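Local coordinates for choline binding protein PCPA (Streptococcus pneumoniae, PDB 4CP6) that is a pneumococcal surface antigen of the choline-binding family, its leucine-rich repeat region probably serving in attachment or recognition at the bacterial surface, at residues 74-79 against 105-110; 167-172 against 190-195; 279-284 against 302-307; 312-317 against 335-340. All blocks are in the same frame, centred on the assembly; numbering follows the deposited sequence.

Contact 1 of 4, residues 74-79 against 105-110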
loop_
_atom_site.group_PDB
_atom_site.type_symbol
_atom_site.label_atom_id
_atom_site.label_comp_id
_atom_site.label_asym_id
_atom_site.label_seq_id
_atom_site.Cartn_x
_atom_site.Cartn_y
_atom_site.Cartn_z
ATOM N N THR A 74 3.545 -30.396 -5.449
ATOM C CA THR A 74 3.983 -29.244 -6.250
ATOM C C THR A 74 3.366 -27.924 -5.803
ATOM O O THR A 74 3.781 -26.862 -6.290
ATOM C CB THR A 74 3.658 -29.511 -7.724
ATOM O OG1 THR A 74 2.265 -29.769 -7.841
ATOM C CG2 THR A 74 4.433 -30.725 -8.298
ATOM N N GLU A 75 2.338 -27.975 -4.955
ATOM C CA GLU A 75 1.661 -26.750 -4.532
ATOM C C GLU A 75 1.253 -26.786 -3.094
ATOM O O GLU A 75 0.928 -27.855 -2.559
ATOM C CB GLU A 75 0.407 -26.493 -5.398
ATOM C CG GLU A 75 0.704 -26.469 -6.892
ATOM C CD GLU A 75 -0.383 -25.924 -7.784
ATOM O OE1 GLU A 75 -1.361 -25.358 -7.248
ATOM O OE2 GLU A 75 -0.265 -26.084 -9.021
ATOM N N VAL A 76 1.248 -25.609 -2.453
ATOM C CA VAL A 76 0.661 -25.431 -1.136
ATOM C C VAL A 76 -0.768 -24.935 -1.403
ATOM O O VAL A 76 -0.950 -23.860 -2.009
ATOM C CB VAL A 76 1.446 -24.459 -0.240
ATOM C CG1 VAL A 76 0.678 -24.174 1.043
ATOM C CG2 VAL A 76 2.838 -25.023 0.075
ATOM N N ALA A 77 -1.779 -25.722 -0.983
ATOM C CA ALA A 77 -3.163 -25.345 -1.229
ATOM C C ALA A 77 -3.586 -24.132 -0.406
ATOM O O ALA A 77 -3.059 -23.892 0.685
ATOM C CB ALA A 77 -4.078 -26.511 -0.900
ATOM N N SER A 78 -4.634 -23.419 -0.867
ATOM C CA SER A 78 -5.181 -22.334 -0.084
ATOM C C SER A 78 -5.540 -22.863 1.320
ATOM O O SER A 78 -6.102 -23.971 1.459
ATOM C CB SER A 78 -6.447 -21.790 -0.726
ATOM O OG SER A 78 -6.099 -21.245 -1.983
ATOM N N GLN A 79 -5.242 -22.069 2.364
ATOM C CA GLN A 79 -5.515 -22.373 3.772
ATOM C C GLN A 79 -4.682 -23.515 4.343
ATOM O O GLN A 79 -4.762 -23.728 5.544
ATOM C CB GLN A 79 -7.026 -22.692 4.003
ATOM C CG GLN A 79 -8.024 -21.729 3.334
ATOM C CD GLN A 79 -7.997 -20.328 3.894
ATOM O OE1 GLN A 79 -7.516 -20.079 5.008
ATOM N NE2 GLN A 79 -8.449 -19.371 3.109
ATOM N N LYS A 105 6.119 -25.468 -6.474
ATOM C CA LYS A 105 6.166 -24.481 -7.547
ATOM C C LYS A 105 5.194 -23.316 -7.315
ATOM O O LYS A 105 5.379 -22.258 -7.902
ATOM C CB LYS A 105 5.851 -25.148 -8.891
ATOM C CG LYS A 105 6.271 -24.259 -10.070
ATOM C CD LYS A 105 6.329 -25.034 -11.376
ATOM C CE LYS A 105 6.635 -24.119 -12.538
ATOM N NZ LYS A 105 7.034 -24.875 -13.759
ATOM N N LYS A 106 4.131 -23.516 -6.528
ATOM C CA LYS A 106 3.151 -22.464 -6.299
ATOM C C LYS A 106 2.653 -22.522 -4.889
ATOM O O LYS A 106 2.398 -23.611 -4.371
ATOM C CB LYS A 106 1.970 -22.634 -7.267
ATOM C CG LYS A 106 0.924 -21.527 -7.162
ATOM C CD LYS A 106 0.147 -21.312 -8.447
ATOM C CE LYS A 106 -0.837 -22.413 -8.734
ATOM N NZ LYS A 106 -1.781 -22.053 -9.832
ATOM N N ILE A 107 2.470 -21.370 -4.276
ATOM C CA ILE A 107 1.791 -21.196 -2.995
ATOM C C ILE A 107 0.479 -20.520 -3.366
ATOM O O ILE A 107 0.474 -19.389 -3.877
ATOM C CB ILE A 107 2.602 -20.398 -1.962
ATOM C CG1 ILE A 107 3.861 -21.206 -1.539
ATOM C CG2 ILE A 107 1.691 -20.097 -0.742
ATOM C CD1 ILE A 107 4.945 -20.373 -0.769
ATOM N N GLN A 108 -0.624 -21.235 -3.226
ATOM C CA GLN A 108 -1.949 -20.723 -3.555
ATOM C C GLN A 108 -2.377 -19.603 -2.600
ATOM O O GLN A 108 -1.757 -19.378 -1.551
ATOM C CB GLN A 108 -2.977 -21.860 -3.529
ATOM C CG GLN A 108 -2.763 -22.859 -4.670
ATOM C CD GLN A 108 -3.637 -24.085 -4.574
ATOM O OE1 GLN A 108 -3.324 -25.162 -5.161
ATOM N NE2 GLN A 108 -4.724 -23.973 -3.838
ATOM N N LYS A 109 -3.473 -18.914 -2.955
ATOM C CA LYS A 109 -3.953 -17.795 -2.139
ATOM C C LYS A 109 -4.166 -18.222 -0.699
ATOM O O LYS A 109 -4.694 -19.316 -0.447
ATOM C CB LYS A 109 -5.250 -17.171 -2.695
ATOM C CG LYS A 109 -6.379 -18.143 -2.928
ATOM C CD LYS A 109 -7.552 -17.457 -3.625
ATOM C CE LYS A 109 -8.724 -18.402 -3.647
ATOM N NZ LYS A 109 -9.987 -17.710 -4.019
ATOM N N LYS A 110 -3.712 -17.402 0.250
ATOM C CA LYS A 110 -3.890 -17.692 1.679
ATOM C C LYS A 110 -3.275 -19.027 2.097
ATOM O O LYS A 110 -3.675 -19.588 3.129
ATOM C CB LYS A 110 -5.387 -17.603 2.051
ATOM C CG LYS A 110 -5.870 -16.153 1.981
ATOM C CD LYS A 110 -7.241 -15.942 2.528
ATOM C CE LYS A 110 -7.448 -14.450 2.633
ATOM N NZ LYS A 110 -8.737 -14.146 3.331
HETATM O O HOH W 1 -3.402 -24.215 -8.461
HETATM O O HOH W 2 -10.038 -17.016 3.951
#
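Glu-75 lays its carboxylate alongside the end of Lys-106, the two side chains running the same way from neighbouring parallel strands, and OE1 of Glu-75 comes 3.3 Å from CE of Lys-106. The opposite charges stop short of a salt bridge, with Glu-75 OE1 and Lys-106 NZ 4.2 Å apart. A water joins them instead: it donates to OE1 of Glu-75 at 2.6 Å and accepts a weak bond from NZ of Lys-106. The bend in the lysine chain at chi3 (73°) turns CE toward the carboxylate. The other face of the sheet is apolar, Val-76 CB meeting Ile-107 CG1 at 4.3 Å, with Phe-81 and Phe-112 packed nearby.

Between the strands, Val-76 N donates to Lys-106 O and Gln-108 N to Val-76 O, while Thr-74 O takes a bond from Lys-105 N. CB and CG of Gln-108 also pack against Val-76 O, CB at 3.2 Å. Where the strands end, the pairing passes to a side chain: OG of Ser-78, anti to its own carbonyl carbon (chi1 -64°), donates in plane to a lone pair of Lys-109 O at 2.8 Å. Gln-79 N then reaches Lys-110 O from well above the carbonyl plane, a bent bond of 141° at hydrogen. The Gln-79 amide lies beside Lys-110, sharing a water between NE2 and NZ, and its OE1 goes to Tyr-84.

Strand 69-76 also pairs with 35-40, so this contact carries the sheet on to 106-107, which pairs in turn with 130-131. Hydrocarbon faces the interior, while Glu-75 and Lys-106, joined through a water, probably attract each other only modestly.

Contact 2 of 4, residues 167-172 against 190-195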
loop_
_atom_site.group_PDB
_atom_site.type_symbol
_atom_site.label_atom_id
_atom_site.label_comp_id
_atom_site.label_asym_id
_atom_site.label_seq_id
_atom_site.Cartn_x
_atom_site.Cartn_y
_atom_site.Cartn_z
ATOM N N LEU A 167 13.320 -9.012 4.565
ATOM C CA LEU A 167 12.727 -9.646 3.399
ATOM C C LEU A 167 13.724 -9.423 2.304
ATOM O O LEU A 167 13.956 -8.273 1.919
ATOM C CB LEU A 167 11.348 -9.068 3.027
ATOM C CG LEU A 167 10.599 -9.970 1.966
ATOM C CD1 LEU A 167 9.135 -10.146 2.278
ATOM C CD2 LEU A 167 10.766 -9.449 0.562
ATOM N N THR A 168 14.355 -10.499 1.838
ATOM C CA THR A 168 15.384 -10.403 0.808
ATOM C C THR A 168 15.098 -11.386 -0.315
ATOM O O THR A 168 14.223 -12.250 -0.198
ATOM C CB THR A 168 16.762 -10.700 1.391
ATOM O OG1 THR A 168 16.750 -12.014 1.953
ATOM C CG2 THR A 168 17.198 -9.692 2.452
ATOM N N PHE A 169 15.831 -11.236 -1.417
ATOM C CA PHE A 169 15.678 -12.044 -2.616
ATOM C C PHE A 169 17.015 -12.624 -2.947
ATOM O O PHE A 169 18.011 -11.889 -3.008
ATOM C CB PHE A 169 15.160 -11.173 -3.787
ATOM C CG PHE A 169 13.911 -10.391 -3.446
ATOM C CD1 PHE A 169 12.650 -10.980 -3.542
ATOM C CD2 PHE A 169 13.998 -9.094 -2.972
ATOM C CE1 PHE A 169 11.501 -10.257 -3.189
ATOM C CE2 PHE A 169 12.852 -8.376 -2.620
ATOM C CZ PHE A 169 11.615 -8.961 -2.745
ATOM N N SER A 170 17.064 -13.948 -3.106
ATOM C CA SER A 170 18.288 -14.663 -3.457
ATOM C C SER A 170 18.909 -14.090 -4.740
ATOM O O SER A 170 18.215 -13.451 -5.560
ATOM C CB SER A 170 17.981 -16.137 -3.633
ATOM O OG SER A 170 17.588 -16.676 -2.378
ATOM N N SER A 171 20.243 -14.343 -4.917
ATOM C CA SER A 171 20.953 -13.860 -6.103
ATOM C C SER A 171 20.343 -14.451 -7.366
ATOM O O SER A 171 19.756 -15.531 -7.324
ATOM C CB SER A 171 22.438 -14.200 -6.024
ATOM O OG SER A 171 22.625 -15.598 -5.892
ATOM N N SER A 172 20.447 -13.738 -8.477
ATOM C CA SER A 172 19.905 -14.131 -9.764
ATOM C C SER A 172 18.376 -14.259 -9.703
ATOM O O SER A 172 17.796 -15.088 -10.404
ATOM C CB SER A 172 20.516 -15.443 -10.261
ATOM O OG SER A 172 21.927 -15.322 -10.391
ATOM N N GLU A 190 12.546 -2.213 7.779
ATOM C CA GLU A 190 13.213 -0.930 7.596
ATOM C C GLU A 190 13.808 -0.710 6.218
ATOM O O GLU A 190 14.090 0.434 5.843
ATOM C CB GLU A 190 14.301 -0.734 8.668
ATOM C CG GLU A 190 13.715 -0.780 10.076
ATOM C CD GLU A 190 14.621 -0.301 11.196
ATOM O OE1 GLU A 190 15.703 -0.900 11.389
ATOM O OE2 GLU A 190 14.218 0.636 11.922
ATOM N N LYS A 191 14.001 -1.774 5.459
ATOM C CA LYS A 191 14.583 -1.622 4.124
ATOM C C LYS A 191 14.172 -2.759 3.254
ATOM O O LYS A 191 13.792 -3.833 3.752
ATOM C CB LYS A 191 16.127 -1.516 4.204
ATOM C CG LYS A 191 16.829 -2.761 4.754
ATOM C CD LYS A 191 18.325 -2.502 4.984
ATOM C CE LYS A 191 19.099 -3.790 5.209
ATOM N NZ LYS A 191 20.499 -3.521 5.672
ATOM N N LEU A 192 14.253 -2.535 1.936
ATOM C CA LEU A 192 13.930 -3.516 0.915
ATOM C C LEU A 192 14.768 -3.165 -0.305
ATOM O O LEU A 192 14.941 -1.980 -0.580
ATOM C CB LEU A 192 12.408 -3.412 0.570
ATOM C CG LEU A 192 11.845 -4.377 -0.458
ATOM C CD1 LEU A 192 11.816 -5.809 0.089
ATOM C CD2 LEU A 192 10.461 -3.958 -0.883
ATOM N N THR A 193 15.268 -4.181 -1.037
ATOM C CA THR A 193 15.967 -3.975 -2.306
ATOM C C THR A 193 15.225 -4.703 -3.399
ATOM O O THR A 193 15.134 -5.949 -3.371
ATOM C CB THR A 193 17.389 -4.487 -2.254
ATOM O OG1 THR A 193 18.084 -3.785 -1.227
ATOM C CG2 THR A 193 18.125 -4.260 -3.593
ATOM N N LEU A 194 14.743 -3.943 -4.397
ATOM C CA LEU A 194 14.063 -4.555 -5.530
ATOM C C LEU A 194 15.093 -5.155 -6.497
ATOM O O LEU A 194 15.975 -4.440 -6.977
ATOM C CB LEU A 194 13.170 -3.540 -6.288
ATOM C CG LEU A 194 12.041 -2.896 -5.479
ATOM C CD1 LEU A 194 11.287 -1.881 -6.333
ATOM C CD2 LEU A 194 11.064 -3.957 -4.963
ATOM N N PRO A 195 14.934 -6.426 -6.869
ATOM C CA PRO A 195 15.891 -7.018 -7.818
ATOM C C PRO A 195 15.875 -6.323 -9.183
ATOM O O PRO A 195 14.883 -5.681 -9.577
ATOM C CB PRO A 195 15.437 -8.475 -7.937
ATOM C CG PRO A 195 14.768 -8.761 -6.617
ATOM C CD PRO A 195 14.038 -7.446 -6.289
HETATM O O HOH W 3 15.685 -6.829 0.277
HETATM O O HOH W 4 14.846 -6.389 4.337
#
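Apolar packing carries this contact, and Pro-195 against Phe-169 is its main piece. The proline crosses the phenylalanine side chain at about a right angle and sets CD over one face of the ring, 4.1 Å from the centroid and 27° off the normal, a CH-pi contact. Its CG reaches the root of the ring, 3.7 Å from Phe-169 CG. A chi1 of -53° puts CG of Phe-169 beside the backbone N, anti to the carbonyl carbon. Leu-192 CD1 approaches CE2 of that ring obliquely at 3.9 Å and also touches CD2 of Leu-167, whose side chain lies next to it and points the same way. Phe-183 and Phe-206 pack on Leu-192 from the repeat loops.

A backbone oxygen meets the ring as well: Thr-193 O lies at its edge, near its plane, 3.4 Å from CD2 of Phe-169.

Water does the rest of the joining. One molecule donates to Leu-167 O at 2.8 Å and accepts from Thr-193 N at 3.0 Å, while a second accepts from Leu-167 N and probably donates to Lys-191 O. They stand between strands 167-169 and 191-194, whose axes come no nearer than 6.9 Å and run 19° apart, and no direct hydrogen bond links the two segments.

Each strand is paired on its far side, 166-169 with 143-146 and 191-194 with 214-217, so this is a seam between two parallel sheets of the repeat solenoid. The side chains close the seam by apolar contact, and waters stand in where direct backbone bonds would be.

Contact 3 of 4, residues 279-284 against 302-307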
loop_
_atom_site.group_PDB
_atom_site.type_symbol
_atom_site.label_atom_id
_atom_site.label_comp_id
_atom_site.label_asym_id
_atom_site.label_seq_id
_atom_site.Cartn_x
_atom_site.Cartn_y
_atom_site.Cartn_z
ATOM N N GLY A 279 5.850 21.101 -13.727
ATOM C CA GLY A 279 5.773 19.940 -14.598
ATOM C C GLY A 279 4.946 18.847 -13.931
ATOM O O GLY A 279 4.387 17.991 -14.617
ATOM N N LEU A 280 4.859 18.875 -12.583
ATOM C CA LEU A 280 4.030 17.899 -11.852
ATOM C C LEU A 280 2.569 18.208 -12.157
ATOM O O LEU A 280 2.116 19.354 -12.046
ATOM C CB LEU A 280 4.324 17.969 -10.363
ATOM C CG LEU A 280 3.800 16.792 -9.557
ATOM C CD1 LEU A 280 4.817 16.361 -8.544
ATOM C CD2 LEU A 280 2.524 17.142 -8.886
ATOM N N GLU A 281 1.829 17.185 -12.583
ATOM C CA GLU A 281 0.434 17.340 -12.983
ATOM C C GLU A 281 -0.578 16.728 -12.030
ATOM O O GLU A 281 -1.719 17.181 -12.009
ATOM C CB GLU A 281 0.183 16.679 -14.348
ATOM C CG GLU A 281 1.045 17.232 -15.475
ATOM C CD GLU A 281 1.061 16.396 -16.744
ATOM O OE1 GLU A 281 0.568 15.243 -16.729
ATOM O OE2 GLU A 281 1.596 16.896 -17.758
ATOM N N LYS A 282 -0.204 15.669 -11.325
ATOM C CA LYS A 282 -1.157 14.915 -10.524
ATOM C C LYS A 282 -0.620 14.476 -9.196
ATOM O O LYS A 282 0.506 13.974 -9.107
ATOM C CB LYS A 282 -1.591 13.692 -11.374
ATOM C CG LYS A 282 -2.513 12.697 -10.665
ATOM C CD LYS A 282 -2.912 11.615 -11.660
ATOM C CE LYS A 282 -3.944 10.695 -11.106
ATOM N NZ LYS A 282 -4.279 9.642 -12.108
ATOM N N ILE A 283 -1.473 14.601 -8.169
ATOM C CA ILE A 283 -1.193 14.111 -6.824
ATOM C C ILE A 283 -2.208 12.994 -6.550
ATOM O O ILE A 283 -3.427 13.247 -6.528
ATOM C CB ILE A 283 -1.302 15.239 -5.779
ATOM C CG1 ILE A 283 -0.212 16.288 -6.053
ATOM C CG2 ILE A 283 -1.237 14.687 -4.356
ATOM C CD1 ILE A 283 -0.354 17.563 -5.225
ATOM N N GLY A 284 -1.699 11.772 -6.369
ATOM C CA GLY A 284 -2.521 10.578 -6.177
ATOM C C GLY A 284 -3.315 10.543 -4.890
ATOM O O GLY A 284 -3.006 11.247 -3.923
ATOM N N SER A 302 1.534 23.931 -12.866
ATOM C CA SER A 302 1.157 22.820 -13.734
ATOM C C SER A 302 0.176 21.832 -13.097
ATOM O O SER A 302 -0.328 20.957 -13.816
ATOM C CB SER A 302 2.410 22.058 -14.156
ATOM O OG SER A 302 3.152 21.693 -13.007
ATOM N N LEU A 303 -0.095 21.946 -11.779
ATOM C CA LEU A 303 -0.947 20.941 -11.124
ATOM C C LEU A 303 -2.366 20.933 -11.664
ATOM O O LEU A 303 -3.075 21.931 -11.588
ATOM C CB LEU A 303 -0.933 21.200 -9.620
ATOM C CG LEU A 303 -1.697 20.185 -8.736
ATOM C CD1 LEU A 303 -1.073 18.790 -8.827
ATOM C CD2 LEU A 303 -1.642 20.666 -7.301
ATOM N N GLU A 304 -2.806 19.752 -12.166
ATOM C CA GLU A 304 -4.129 19.612 -12.741
ATOM C C GLU A 304 -5.100 18.828 -11.861
ATOM O O GLU A 304 -6.314 19.047 -11.959
ATOM C CB GLU A 304 -4.025 18.801 -14.046
ATOM C CG GLU A 304 -3.170 19.407 -15.153
ATOM C CD GLU A 304 -2.930 18.480 -16.338
ATOM O OE1 GLU A 304 -3.566 17.400 -16.405
ATOM O OE2 GLU A 304 -2.071 18.820 -17.183
ATOM N N THR A 305 -4.598 17.828 -11.126
ATOM C CA THR A 305 -5.453 16.892 -10.415
ATOM C C THR A 305 -4.947 16.650 -9.025
ATOM O O THR A 305 -3.773 16.305 -8.851
ATOM C CB THR A 305 -5.447 15.538 -11.215
ATOM O OG1 THR A 305 -5.905 15.804 -12.547
ATOM C CG2 THR A 305 -6.312 14.455 -10.551
ATOM N N ILE A 306 -5.862 16.692 -8.040
ATOM C CA ILE A 306 -5.551 16.349 -6.660
ATOM C C ILE A 306 -6.620 15.352 -6.246
ATOM O O ILE A 306 -7.790 15.712 -6.137
ATOM C CB ILE A 306 -5.493 17.544 -5.700
ATOM C CG1 ILE A 306 -4.643 18.675 -6.260
ATOM C CG2 ILE A 306 -4.967 17.082 -4.332
ATOM C CD1 ILE A 306 -4.685 19.936 -5.354
ATOM N N GLU A 307 -6.237 14.081 -6.037
ATOM C CA GLU A 307 -7.186 13.017 -5.772
ATOM C C GLU A 307 -7.665 12.934 -4.336
ATOM O O GLU A 307 -7.185 13.645 -3.440
ATOM C CB GLU A 307 -6.601 11.668 -6.236
ATOM C CG GLU A 307 -6.309 11.590 -7.724
ATOM C CD GLU A 307 -5.952 10.195 -8.211
ATOM O OE1 GLU A 307 -5.405 9.365 -7.438
ATOM O OE2 GLU A 307 -6.216 9.942 -9.406
HETATM O O HOH W 5 -5.553 7.696 -10.667
#
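Ser-302 makes the hydroxyl part of the contact: OG accepts from Gly-279 N at 2.9 Å and donates to Leu-280 O at 2.7 Å, approaching that oxygen from above the carbonyl plane. OG stands between its own backbone N and carbonyl carbon (chi1 53°), which carries it to both partners.

Backbone bonds continue the parallel pairing. Glu-281 O takes two donors, Glu-304 N and Thr-305 N; then Ile-283 N gives to Thr-305 O and Glu-307 N to Ile-283 O.

Among the apolar groups, CD1 of Leu-303 meets CG1 of Ile-283 at 3.8 Å, the side chains crossing at about a right angle, and also touches Leu-280 CD2. Phe-288 and Ala-310 pack against Ile-283.

The charged groups lie on the side of Lys-282 and Thr-305, where Lys-282 CG meets Thr-305 CB at 4.1 Å. Lys-282 brings NZ to 3.3 Å from OE2 of Glu-307, a salt bridge backed by a water bound to both atoms at 2.7 Å. Glu-281 and Glu-304 run side by side, their carboxylate planes 18° from parallel and the OE2 atoms 4.2 Å apart. This like-charge pair may raise the pKa of one slightly, whereas Lys-282 and Glu-307 offset each other.

Contact 4 of 4, residues 312-317 against 335-340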
loop_
_atom_site.group_PDB
_atom_site.type_symbol
_atom_site.label_atom_id
_atom_site.label_comp_id
_atom_site.label_asym_id
_atom_site.label_seq_id
_atom_site.Cartn_x
_atom_site.Cartn_y
_atom_site.Cartn_z
ATOM N N TYR A 312 -4.885 14.676 4.278
ATOM C CA TYR A 312 -5.718 13.997 5.269
ATOM C C TYR A 312 -4.890 13.714 6.486
ATOM O O TYR A 312 -3.911 12.988 6.411
ATOM C CB TYR A 312 -6.177 12.674 4.642
ATOM C CG TYR A 312 -7.038 11.761 5.482
ATOM C CD1 TYR A 312 -8.003 12.273 6.346
ATOM C CD2 TYR A 312 -6.968 10.377 5.329
ATOM C CE1 TYR A 312 -8.885 11.435 7.023
ATOM C CE2 TYR A 312 -7.830 9.526 6.021
ATOM C CZ TYR A 312 -8.781 10.062 6.873
ATOM O OH TYR A 312 -9.657 9.228 7.555
ATOM N N GLY A 313 -5.264 14.292 7.612
ATOM C CA GLY A 313 -4.526 14.037 8.848
ATOM C C GLY A 313 -3.150 14.670 8.891
ATOM O O GLY A 313 -2.257 14.185 9.610
ATOM N N ASN A 314 -2.941 15.759 8.134
ATOM C CA ASN A 314 -1.669 16.481 8.166
ATOM C C ASN A 314 -1.677 17.394 9.401
ATOM O O ASN A 314 -2.051 18.572 9.329
ATOM C CB ASN A 314 -1.460 17.266 6.904
ATOM C CG ASN A 314 -1.397 16.343 5.720
ATOM O OD1 ASN A 314 -0.426 15.560 5.564
ATOM N ND2 ASN A 314 -2.402 16.383 4.905
ATOM N N LEU A 315 -1.247 16.801 10.533
ATOM C CA LEU A 315 -1.346 17.420 11.862
ATOM C C LEU A 315 -0.620 18.751 12.010
ATOM O O LEU A 315 -1.010 19.544 12.887
ATOM C CB LEU A 315 -0.879 16.444 12.938
ATOM C CG LEU A 315 -1.577 15.086 13.016
ATOM C CD1 LEU A 315 -1.050 14.279 14.215
ATOM C CD2 LEU A 315 -3.107 15.230 13.111
ATOM N N GLU A 316 0.396 19.020 11.166
ATOM C CA GLU A 316 1.167 20.250 11.266
ATOM C C GLU A 316 1.067 21.182 10.082
ATOM O O GLU A 316 1.751 22.206 10.041
ATOM C CB GLU A 316 2.649 19.930 11.539
ATOM C CG GLU A 316 2.897 19.257 12.873
ATOM C CD GLU A 316 2.681 20.078 14.130
ATOM O OE1 GLU A 316 2.759 21.323 14.076
ATOM O OE2 GLU A 316 2.456 19.446 15.184
ATOM N N LEU A 317 0.231 20.840 9.065
ATOM C CA LEU A 317 0.182 21.681 7.870
ATOM C C LEU A 317 -0.386 23.042 8.172
ATOM O O LEU A 317 -1.517 23.130 8.648
ATOM C CB LEU A 317 -0.599 20.937 6.783
ATOM C CG LEU A 317 -0.740 21.606 5.431
ATOM C CD1 LEU A 317 0.592 21.794 4.770
ATOM C CD2 LEU A 317 -1.680 20.787 4.564
ATOM N N ASN A 335 -9.117 16.977 4.374
ATOM C CA ASN A 335 -9.889 16.609 5.559
ATOM C C ASN A 335 -8.932 16.436 6.741
ATOM O O ASN A 335 -7.917 15.735 6.625
ATOM C CB ASN A 335 -10.705 15.313 5.329
ATOM C CG ASN A 335 -11.439 14.823 6.570
ATOM O OD1 ASN A 335 -10.825 14.279 7.495
ATOM N ND2 ASN A 335 -12.751 15.039 6.649
ATOM N N GLY A 336 -9.289 16.988 7.891
ATOM C CA GLY A 336 -8.528 16.749 9.122
ATOM C C GLY A 336 -7.162 17.396 9.105
ATOM O O GLY A 336 -6.121 16.709 9.034
ATOM N N LEU A 337 -7.172 18.727 9.126
ATOM C CA LEU A 337 -5.975 19.589 9.030
ATOM C C LEU A 337 -6.024 20.567 10.206
ATOM O O LEU A 337 -6.416 21.719 10.051
ATOM C CB LEU A 337 -5.974 20.315 7.678
ATOM C CG LEU A 337 -6.126 19.370 6.437
ATOM C CD1 LEU A 337 -6.389 20.109 5.182
ATOM C CD2 LEU A 337 -4.933 18.417 6.298
ATOM N N PRO A 338 -5.702 20.031 11.418
ATOM C CA PRO A 338 -5.965 20.812 12.638
ATOM C C PRO A 338 -5.135 22.061 12.874
ATOM O O PRO A 338 -5.515 22.865 13.754
ATOM C CB PRO A 338 -5.757 19.812 13.753
ATOM C CG PRO A 338 -4.818 18.754 13.180
ATOM C CD PRO A 338 -5.262 18.653 11.734
ATOM N N LYS A 339 -4.025 22.243 12.126
ATOM C CA LYS A 339 -3.189 23.425 12.267
ATOM C C LYS A 339 -3.241 24.296 11.030
ATOM O O LYS A 339 -2.529 25.298 10.941
ATOM C CB LYS A 339 -1.747 23.044 12.625
ATOM C CG LYS A 339 -1.633 22.536 14.069
ATOM C CD LYS A 339 -0.195 22.460 14.518
ATOM C CE LYS A 339 -0.052 22.312 16.015
ATOM N NZ LYS A 339 1.394 22.298 16.417
ATOM N N LEU A 340 -4.140 23.945 10.065
ATOM C CA LEU A 340 -4.289 24.738 8.857
ATOM C C LEU A 340 -4.885 26.093 9.226
ATOM O O LEU A 340 -6.016 26.129 9.728
ATOM C CB LEU A 340 -5.211 24.012 7.852
ATOM C CG LEU A 340 -5.286 24.626 6.463
ATOM C CD1 LEU A 340 -4.034 24.319 5.662
ATOM C CD2 LEU A 340 -6.493 24.107 5.676
HETATM O O HOH W 6 0.438 19.208 16.919
#
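Leu-337 lies beside Asn-314, CD2 3.7 Å from its CB, in the buried, packed part of the contact. The same methyl reaches toward Leu-317 CD2, and Leu-340 CD1 approaches CG of Leu-317 at 4.3 Å, so leucines line the inner side of both turns. Gly-313 N is held at the entry: it donates in plane to Asn-335 O at 3.2 Å and weakly to Gly-336 O. The Tyr-312 ring meets Asn-335 O at its edge, and CE1 passes 3.5 Å from OD1 of Asn-335, whose ND2 bonds to Ser-358 OG in the following coil.

The outer side is exposed to solvent. Leu-315 CD2 meets Pro-338 CG there, at 3.9 Å. Beyond it Lys-339 stretches past Leu-315 O, with NZ forming a salt bridge to Glu-316 OE1 at 2.9 Å on the syn side of the carboxylate and a weak bond to OE2. Glu-316 bends at chi2 (-69°) to meet it, and a water joins the charged pair, donating to OE2 and touching NZ weakly.

Type I turns from Asn-314 to Leu-317 and Leu-337 to Leu-340 stack in register, equivalent corners of successive coils in a leucine-rich repeat solenoid of the BspA type.

The four contacts sample successive points along one curved solenoid and none touches another. Contact 1 lies near the N-terminal end of the solenoid, in the sheet shared with strand 35-40, and contact 2, about 22 Å away between centres, at the break between two parallel sheets. Contacts 3 and 4 lie close together further along the repeats, their centres about 20 Å apart and nearest atoms about 8 Å. Contact 1 is about 44 Å from contact 4, centre to centre, across the middle of the chain. Contacts 1 and 3 share the scheme of direct parallel strand pairing, contact 4 adds stacked turns to a single parallel bridge, and contact 2 alone of the four lacks direct hydrogen bonds.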